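Local coordinates for putative periplasmic protein ydgH (Salmonella enterica subsp. enterica serovar Typhimurium, PDB 4EVU) that is of unknown function but is probably periplasmic, its C-terminal part forming a YdgH/BhsA/McbA-like (DUF1471) domain, at residues 27-30 with 34-37; 37-42 with 49-54. All coordinates share one frame; numbering follows the deposited sequence.

Contact 1 of 2, residues 27-30 with 34-37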
loop_
_atom_site.group_PDB
_atom_site.type_symbol
_atom_site.label_atom_id
_atom_site.label_comp_id
_atom_site.label_asym_id
_atom_site.label_seq_id
_atom_site.Cartn_x
_atom_site.Cartn_y
_atom_site.Cartn_z
ATOM N N GLY B 27 5.829 7.582 -8.096
ATOM C CA GLY B 27 4.705 7.923 -8.950
ATOM C C GLY B 27 3.441 8.214 -8.187
ATOM O O GLY B 27 3.444 8.254 -6.983
ATOM N N ASN B 28 2.357 8.387 -8.912
ATOM C CA ASN B 28 1.070 8.652 -8.307
ATOM C C ASN B 28 0.534 7.443 -7.533
ATOM O O ASN B 28 0.524 6.312 -8.045
ATOM C CB ASN B 28 0.089 9.051 -9.390
ATOM C CG ASN B 28 0.540 10.289 -10.142
ATOM O OD1 ASN B 28 0.538 10.325 -11.370
ATOM N ND2 ASN B 28 0.945 11.308 -9.395
ATOM N N TYR B 29 0.106 7.677 -6.303
ATOM C CA TYR B 29 -0.327 6.616 -5.410
ATOM C C TYR B 29 -1.656 6.008 -5.885
ATOM O O TYR B 29 -1.744 4.816 -6.212
ATOM C CB TYR B 29 -0.389 7.143 -3.963
ATOM C CG TYR B 29 -1.075 6.192 -3.017
ATOM C CD1 TYR B 29 -0.599 4.884 -2.810
ATOM C CD2 TYR B 29 -2.221 6.577 -2.328
ATOM C CE1 TYR B 29 -1.249 4.014 -1.989
ATOM C CE2 TYR B 29 -2.879 5.725 -1.488
ATOM C CZ TYR B 29 -2.393 4.430 -1.312
ATOM O OH TYR B 29 -3.050 3.603 -0.466
ATOM N N GLY B 30 -2.693 6.831 -5.907
ATOM C CA GLY B 30 -4.049 6.436 -6.265
ATOM C C GLY B 30 -4.713 5.736 -5.109
ATOM O O GLY B 30 -5.514 6.319 -4.405
ATOM N N GLU B 34 -3.924 0.343 -7.019
ATOM C CA GLU B 34 -3.283 0.977 -8.169
ATOM C C GLU B 34 -1.744 0.978 -8.059
ATOM O O GLU B 34 -1.043 0.685 -9.033
ATOM C CB GLU B 34 -3.887 2.397 -8.377
ATOM C CG GLU B 34 -5.424 2.359 -8.742
ATOM C CD GLU B 34 -6.113 3.726 -8.923
ATOM O OE1 GLU B 34 -5.396 4.766 -8.898
ATOM O OE2 GLU B 34 -7.386 3.754 -9.099
ATOM N N ILE B 35 -1.204 1.245 -6.871
ATOM C CA ILE B 35 0.246 1.182 -6.701
ATOM C C ILE B 35 0.789 -0.260 -6.800
ATOM O O ILE B 35 1.873 -0.460 -7.364
ATOM C CB ILE B 35 0.785 1.959 -5.446
ATOM C CG1 ILE B 35 2.284 2.206 -5.584
ATOM C CG2 ILE B 35 0.396 1.279 -4.166
ATOM C CD1 ILE B 35 2.669 3.032 -6.830
ATOM N N SER B 36 0.066 -1.245 -6.264
ATOM C CA SER B 36 0.453 -2.629 -6.399
ATOM C C SER B 36 0.523 -3.045 -7.855
ATOM O O SER B 36 1.444 -3.778 -8.241
ATOM C CB SER B 36 -0.520 -3.547 -5.665
ATOM O OG SER B 36 -0.495 -3.321 -4.261
ATOM N N TYR B 37 -0.420 -2.569 -8.652
ATOM C CA TYR B 37 -0.406 -2.813 -10.082
ATOM C C TYR B 37 0.867 -2.256 -10.742
ATOM O O TYR B 37 1.455 -2.916 -11.593
ATOM C CB TYR B 37 -1.686 -2.222 -10.696
ATOM C CG TYR B 37 -1.747 -2.319 -12.187
ATOM C CD1 TYR B 37 -2.208 -3.464 -12.816
ATOM C CD2 TYR B 37 -1.298 -1.271 -12.988
ATOM C CE1 TYR B 37 -2.258 -3.549 -14.214
ATOM C CE2 TYR B 37 -1.346 -1.339 -14.380
ATOM C CZ TYR B 37 -1.810 -2.496 -14.989
ATOM O OH TYR B 37 -1.878 -2.584 -16.375
#
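Tyr29 carries its CG anti to the backbone N (chi1 169°), and Ile35 likewise sends CG1 anti to N (chi1 -162°), which leaves CG2 of Ile35 in the position between N and the carbonyl carbon, from where it meets the tyrosine ring. The setting is the tight turn from strand 21-28 into helix 32-45, the first half of a beta-alpha-beta crossover in this YdgH/BhsA/McbA-like domain, and it illustrates how a short connection is packed by the residues at its own two ends. The CB of Tyr29 points away from the helix, yet the ring swings back, so that CE1 lies 3.9 Å from Ile35 CG2. The two side chains cross at about a right angle, the methyl coming in obliquely to the ring near CD1 and CE1. Ile64 of strand 63-71 touches both, continuing the apolar patch into the sheet.

Backbone atoms supply the rest. Tyr29 O lies 3.9 Å from Ile35 CB and at the same separation from Glu34 CB, so this carbonyl rests against the first helical turn by packing. The methyl end of the other isoleucine branch, CD1, reaches to 4.1 Å from Asn28 O. Gly30 turns the chain with a positive phi of 79°, a region that glycine enters readily.

Two polar ends, those of Tyr29 and Glu34, look to the second subunit. Tyr29 OH is hydrogen-bonded to Glu8 OE2 of that copy, while Glu34 OE2 accepts a hydrogen bond from its Asn10 ND2. The same turn thus packs internally and takes part in the dimer interface. Glu34, whose CB points at the turn and whose chain runs extended beyond CG, reaches it with its other carboxylate oxygen, OE1, 3.4 Å from Gly30 CA.

Contact 2 of 2, residues 37-42 with 49-54; sequences YQVAKR and KYYHIT
Val39 lies over one face of the Tyr51 ring, and Ala40 meets the same ring obliquely: between them these neighbours on helix 32-45 receive the aromatic side chain that strand 50-57 sends toward the helix. It is a clear instance of helix-on-sheet packing in an alpha+beta domain, organised round a single ring. The closest part is a CH-pi contact, with Val39 CG1 3.8 Å from the ring centroid and 20° off the normal. The methyl is offset toward the rim, on the side of CD1, which it approaches to 3.6 Å. Ala40 CA comes obliquely to 3.9 Å from Tyr51 CE2, with its CB close behind, across the ring from CD1 but on the same side of its plane as the valine methyl.

Torsions on the strand side explain the reach. Tyr51 holds CG between its backbone N and carbonyl carbon (chi1 67°), and the ring projects from the sheet to the helix. Its backbone is hydrogen-bonded to Glu7 and Leu9, which ties the base of the side chain to the edge of the sheet, just after the classic beta bulge that Lys49 and Tyr50 form opposite Tyr71.

Around the pair, Phe25, Ile66 and Ala68 also touch Val39, enlarging the core. With methyl groups and an aromatic ring as the only side-chain surfaces that meet here, the contact is held by dispersion and the exclusion of water rather than by polar bonds.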
loop_
_atom_site.group_PDB
_atom_site.type_symbol
_atom_site.label_atom_id
_atom_site.label_comp_id
_atom_site.label_asym_id
_atom_site.label_seq_id
_atom_site.Cartn_x
_atom_site.Cartn_y
_atom_site.Cartn_z
ATOM N N TYR B 37 -0.420 -2.569 -8.652
ATOM C CA TYR B 37 -0.406 -2.813 -10.082
ATOM C C TYR B 37 0.867 -2.256 -10.742
ATOM O O TYR B 37 1.455 -2.916 -11.593
ATOM C CB TYR B 37 -1.686 -2.222 -10.696
ATOM C CG TYR B 37 -1.747 -2.319 -12.187
ATOM C CD1 TYR B 37 -2.208 -3.464 -12.816
ATOM C CD2 TYR B 37 -1.298 -1.271 -12.988
ATOM C CE1 TYR B 37 -2.258 -3.549 -14.214
ATOM C CE2 TYR B 37 -1.346 -1.339 -14.380
ATOM C CZ TYR B 37 -1.810 -2.496 -14.989
ATOM O OH TYR B 37 -1.878 -2.584 -16.375
ATOM N N GLN B 38 1.275 -1.048 -10.351
ATOM C CA GLN B 38 2.485 -0.449 -10.901
ATOM C C GLN B 38 3.714 -1.250 -10.511
ATOM O O GLN B 38 4.583 -1.471 -11.344
ATOM C CB GLN B 38 2.652 1.016 -10.474
ATOM C CG GLN B 38 1.548 1.938 -11.033
ATOM C CD GLN B 38 1.544 2.010 -12.544
ATOM O OE1 GLN B 38 2.595 1.997 -13.165
ATOM N NE2 GLN B 38 0.362 2.061 -13.138
ATOM N N VAL B 39 3.793 -1.684 -9.262
ATOM C CA VAL B 39 4.913 -2.520 -8.836
ATOM C C VAL B 39 4.924 -3.858 -9.597
ATOM O O VAL B 39 5.948 -4.272 -10.139
ATOM C CB VAL B 39 4.898 -2.748 -7.317
ATOM C CG1 VAL B 39 6.051 -3.657 -6.904
ATOM C CG2 VAL B 39 4.995 -1.399 -6.555
ATOM N N ALA B 40 3.762 -4.493 -9.707
ATOM C CA ALA B 40 3.639 -5.797 -10.395
ATOM C C ALA B 40 4.077 -5.672 -11.854
ATOM O O ALA B 40 4.726 -6.565 -12.381
ATOM C CB ALA B 40 2.208 -6.315 -10.293
ATOM N N LYS B 41 3.675 -4.584 -12.516
ATOM C CA LYS B 41 4.037 -4.332 -13.922
ATOM C C LYS B 41 5.561 -4.228 -14.074
ATOM O O LYS B 41 6.153 -4.821 -14.997
ATOM C CB LYS B 41 3.326 -3.075 -14.490
ATOM C CG LYS B 41 3.769 -2.686 -15.902
ATOM C CD LYS B 41 3.159 -1.376 -16.366
ATOM C CE LYS B 41 1.669 -1.466 -16.412
ATOM N NZ LYS B 41 1.093 -0.265 -17.037
ATOM N N ARG B 42 6.204 -3.508 -13.180
ATOM C CA ARG B 42 7.643 -3.339 -13.247
ATOM C C ARG B 42 8.360 -4.633 -12.923
ATOM O O ARG B 42 9.417 -4.931 -13.498
ATOM C CB ARG B 42 8.089 -2.220 -12.319
ATOM C CG ARG B 42 7.715 -0.817 -12.850
ATOM C CD ARG B 42 7.733 0.226 -11.770
ATOM N NE ARG B 42 7.402 1.589 -12.190
ATOM C CZ ARG B 42 8.288 2.528 -12.518
ATOM N NH1 ARG B 42 9.593 2.256 -12.600
ATOM N NH2 ARG B 42 7.851 3.745 -12.827
ATOM N N LYS B 49 8.484 -13.386 -10.883
ATOM C CA LYS B 49 7.193 -14.004 -10.582
ATOM C C LYS B 49 6.598 -13.476 -9.269
ATOM O O LYS B 49 5.385 -13.557 -9.075
ATOM C CB LYS B 49 7.363 -15.526 -10.513
ATOM C CG LYS B 49 7.859 -16.169 -11.812
ATOM C CD LYS B 49 6.731 -16.449 -12.774
ATOM C CE LYS B 49 7.038 -17.623 -13.716
ATOM N NZ LYS B 49 5.936 -17.910 -14.695
ATOM N N TYR B 50 7.422 -12.901 -8.389
ATOM C CA TYR B 50 6.975 -12.422 -7.093
ATOM C C TYR B 50 7.716 -11.141 -6.768
ATOM O O TYR B 50 8.832 -10.932 -7.252
ATOM C CB TYR B 50 7.255 -13.405 -5.958
ATOM C CG TYR B 50 6.811 -14.802 -6.254
ATOM C CD1 TYR B 50 5.484 -15.175 -6.073
ATOM C CD2 TYR B 50 7.684 -15.719 -6.811
ATOM C CE1 TYR B 50 5.048 -16.472 -6.392
ATOM C CE2 TYR B 50 7.276 -16.985 -7.130
ATOM C CZ TYR B 50 5.969 -17.369 -6.934
ATOM O OH TYR B 50 5.621 -18.685 -7.278
ATOM N N TYR B 51 7.118 -10.329 -5.901
ATOM C CA TYR B 51 7.808 -9.178 -5.338
ATOM C C TYR B 51 7.451 -9.016 -3.865
ATOM O O TYR B 51 6.428 -9.502 -3.421
ATOM C CB TYR B 51 7.508 -7.887 -6.126
ATOM C CG TYR B 51 6.083 -7.454 -6.015
ATOM C CD1 TYR B 51 5.660 -6.635 -4.993
ATOM C CD2 TYR B 51 5.148 -7.877 -6.953
ATOM C CE1 TYR B 51 4.330 -6.224 -4.879
ATOM C CE2 TYR B 51 3.819 -7.481 -6.832
ATOM C CZ TYR B 51 3.426 -6.642 -5.798
ATOM O OH TYR B 51 2.103 -6.273 -5.686
ATOM N N HIS B 52 8.293 -8.286 -3.146
ATOM C CA HIS B 52 8.047 -7.946 -1.763
ATOM C C HIS B 52 8.464 -6.502 -1.549
ATOM O O HIS B 52 9.609 -6.118 -1.802
ATOM C CB HIS B 52 8.828 -8.834 -0.801
ATOM C CG HIS B 52 8.626 -8.481 0.618
ATOM N ND1 HIS B 52 7.402 -8.564 1.245
ATOM C CD2 HIS B 52 9.481 -7.944 1.513
ATOM C CE1 HIS B 52 7.529 -8.103 2.479
ATOM N NE2 HIS B 52 8.783 -7.744 2.672
ATOM N N ILE B 53 7.493 -5.663 -1.141
ATOM C CA ILE B 53 7.774 -4.266 -0.888
ATOM C C ILE B 53 8.690 -4.125 0.332
ATOM O O ILE B 53 8.432 -4.687 1.378
ATOM C CB ILE B 53 6.462 -3.416 -0.736
ATOM C CG1 ILE B 53 5.600 -3.465 -2.062
ATOM C CG2 ILE B 53 6.791 -1.986 -0.269
ATOM C CD1 ILE B 53 4.464 -2.531 -2.215
ATOM N N THR B 54 9.796 -3.414 0.138
ATOM C CA THR B 54 10.797 -3.182 1.178
ATOM C C THR B 54 10.781 -1.783 1.771
ATOM O O THR B 54 11.143 -1.613 2.942
ATOM C CB THR B 54 12.189 -3.495 0.622
ATOM O OG1 THR B 54 12.343 -2.845 -0.641
ATOM C CG2 THR B 54 12.321 -5.017 0.409
#

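In the fold
From the N terminus the chain lays down strand 7-8, helix 11-15 and strand 21-28 before contact 1 closes the short turn into helix 32-45. Contact 2 then closes the return from that helix to strand 50-57. The two contacts follow one another, neither nesting nor crossing, and share Tyr37 as the boundary of their helical segments. Contact 1 sets the start of the helix against the turn leaving strand 21-28, and contact 2 sets its middle against strand 50-57: these strands run parallel, with strand 63-71 inserted between them, so the helix is the connection of a beta-alpha-beta crossover. The contacts also touch directly, Ser36 O packing 3.6 Å from Tyr51 OH, and both border the second subunit.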